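Local coordinates for EmGH1 (Erythrobacter marinus, PDB 5Z87), which probably hydrolyses beta-glucosidic bonds, releasing glucose, as a glycosyl hydrolase of family 3, at residues D526-C531 / L571-V576. Sequence-based numbering, arbitrary orientation.
Sequences DVIVMC and LGKTTV
Leu571 CD1 reaches the tip of Ile528 loosely, 4.4 Å from its CD1. After Gly572, where the chain leaves helix 561-569, the Lys573 side chain crosses Ile528, its CD 4.0 Å from Ile528 CD1. The lysine then carries its ammonium to the carbonyls of Gln523 and Cys525, beyond the end of helix 508-522. Thr574 starts the strand: its O accepts from Ile528 N at 2.8 Å in a nearly straight bond (N-H...O angle 170°), and also meets Val527 CA. Strands 527-533 and 574-580 are parallel neighbours inside the mixed sheet of the family 3 C-terminal domain, joined by a beta-alpha-beta crossover through helix 561-569. Thr575 lies beside Ile528 on the face that this helix packs against, OG1 set beside the backbone N (chi1 -56°) and facing Ile528. Its CG2, anti to the backbone N, meets Met530 CE at 3.7 Å and Met530 SD at 3.9 Å. An alanine at Met530 would probably leave that methyl without its thioether neighbour and open a gap against Ala565 and Leu568. Val576 N donates to Ile528 O at 3.1 Å, and Val576 O takes Met530 N at 2.9 Å. On the face turned toward Val426 and Leu427, Val576 CG2 touches Val529 CG2 at 3.8 Å, the two valines side by side.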
loop_
_atom_site.group_PDB
_atom_site.type_symbol
_atom_site.label_atom_id
_atom_site.label_comp_id
_atom_site.label_asym_id
_atom_site.label_seq_id
_atom_site.Cartn_x
_atom_site.Cartn_y
_atom_site.Cartn_z
ATOM N N ASP A 526 35.605 27.792 10.513
ATOM C CA ASP A 526 35.811 26.681 11.434
ATOM C C ASP A 526 34.544 25.878 11.710
ATOM O O ASP A 526 34.650 24.738 12.172
ATOM C CB ASP A 526 36.391 27.175 12.767
ATOM C CG ASP A 526 35.780 28.470 13.225
ATOM O OD1 ASP A 526 35.694 29.388 12.390
ATOM O OD2 ASP A 526 35.396 28.576 14.414
ATOM N N VAL A 527 33.360 26.431 11.438
ATOM C CA VAL A 527 32.084 25.738 11.607
ATOM C C VAL A 527 31.260 25.894 10.333
ATOM O O VAL A 527 31.159 27.000 9.783
ATOM C CB VAL A 527 31.299 26.279 12.816
ATOM C CG1 VAL A 527 29.926 25.627 12.892
ATOM C CG2 VAL A 527 32.074 26.058 14.090
ATOM N N ILE A 528 30.675 24.789 9.864
ATOM C CA ILE A 528 29.771 24.773 8.716
ATOM C C ILE A 528 28.407 24.281 9.192
ATOM O O ILE A 528 28.313 23.216 9.815
ATOM C CB ILE A 528 30.299 23.865 7.591
ATOM C CG1 ILE A 528 31.705 24.275 7.161
ATOM C CG2 ILE A 528 29.350 23.858 6.400
ATOM C CD1 ILE A 528 32.280 23.325 6.151
ATOM N N VAL A 529 27.357 25.048 8.909
ATOM C CA VAL A 529 25.989 24.679 9.277
ATOM C C VAL A 529 25.195 24.546 7.990
ATOM O O VAL A 529 24.921 25.552 7.320
ATOM C CB VAL A 529 25.333 25.696 10.215
ATOM C CG1 VAL A 529 23.870 25.359 10.377
ATOM C CG2 VAL A 529 26.021 25.713 11.567
ATOM N N MET A 530 24.824 23.310 7.640
ATOM C CA MET A 530 24.124 23.029 6.392
ATOM C C MET A 530 22.616 23.009 6.632
ATOM O O MET A 530 22.126 22.279 7.505
ATOM C CB MET A 530 24.595 21.701 5.808
ATOM C CG MET A 530 26.104 21.514 5.918
ATOM S SD MET A 530 26.712 20.107 4.985
ATOM C CE MET A 530 26.172 18.737 6.023
ATOM N N CYS A 531 21.888 23.818 5.857
ATOM C CA CYS A 531 20.432 23.949 5.937
ATOM C C CYS A 531 19.835 23.301 4.691
ATOM O O CYS A 531 19.867 23.881 3.600
ATOM C CB CYS A 531 20.030 25.412 6.058
ATOM S SG CYS A 531 20.737 26.194 7.524
ATOM N N LEU A 571 35.826 18.480 3.904
ATOM C CA LEU A 571 36.757 19.489 4.390
ATOM C C LEU A 571 37.225 19.222 5.817
ATOM O O LEU A 571 38.228 19.805 6.244
ATOM C CB LEU A 571 36.111 20.874 4.304
ATOM C CG LEU A 571 35.568 21.256 2.923
ATOM C CD1 LEU A 571 35.189 22.728 2.856
ATOM C CD2 LEU A 571 36.556 20.905 1.825
ATOM N N GLY A 572 36.526 18.381 6.570
ATOM C CA GLY A 572 36.986 18.042 7.900
ATOM C C GLY A 572 36.745 19.081 8.972
ATOM O O GLY A 572 37.285 18.944 10.076
ATOM N N LYS A 573 35.957 20.116 8.697
ATOM C CA LYS A 573 35.614 21.081 9.727
ATOM C C LYS A 573 34.446 20.575 10.573
ATOM O O LYS A 573 33.797 19.576 10.256
ATOM C CB LYS A 573 35.270 22.431 9.099
ATOM C CG LYS A 573 36.461 23.134 8.467
ATOM C CD LYS A 573 36.187 23.472 7.011
ATOM C CE LYS A 573 37.435 24.022 6.324
ATOM N NZ LYS A 573 38.043 25.137 7.103
ATOM N N THR A 574 34.192 21.276 11.680
ATOM C CA THR A 574 32.994 21.038 12.475
ATOM C C THR A 574 31.755 21.316 11.630
ATOM O O THR A 574 31.515 22.462 11.231
ATOM C CB THR A 574 33.010 21.918 13.723
ATOM O OG1 THR A 574 34.272 21.769 14.377
ATOM C CG2 THR A 574 31.905 21.522 14.694
ATOM N N THR A 575 30.975 20.276 11.335
ATOM C CA THR A 575 29.843 20.379 10.424
ATOM C C THR A 575 28.598 19.773 11.059
ATOM O O THR A 575 28.634 18.642 11.549
ATOM C CB THR A 575 30.143 19.685 9.090
ATOM O OG1 THR A 575 31.341 20.230 8.528
ATOM C CG2 THR A 575 29.001 19.893 8.098
ATOM N N VAL A 576 27.500 20.530 11.049
ATOM C CA VAL A 576 26.198 20.047 11.482
ATOM C C VAL A 576 25.176 20.367 10.401
ATOM O O VAL A 576 25.336 21.296 9.608
ATOM C CB VAL A 576 25.759 20.656 12.824
ATOM C CG1 VAL A 576 26.832 20.425 13.869
ATOM C CG2 VAL A 576 25.497 22.130 12.661
#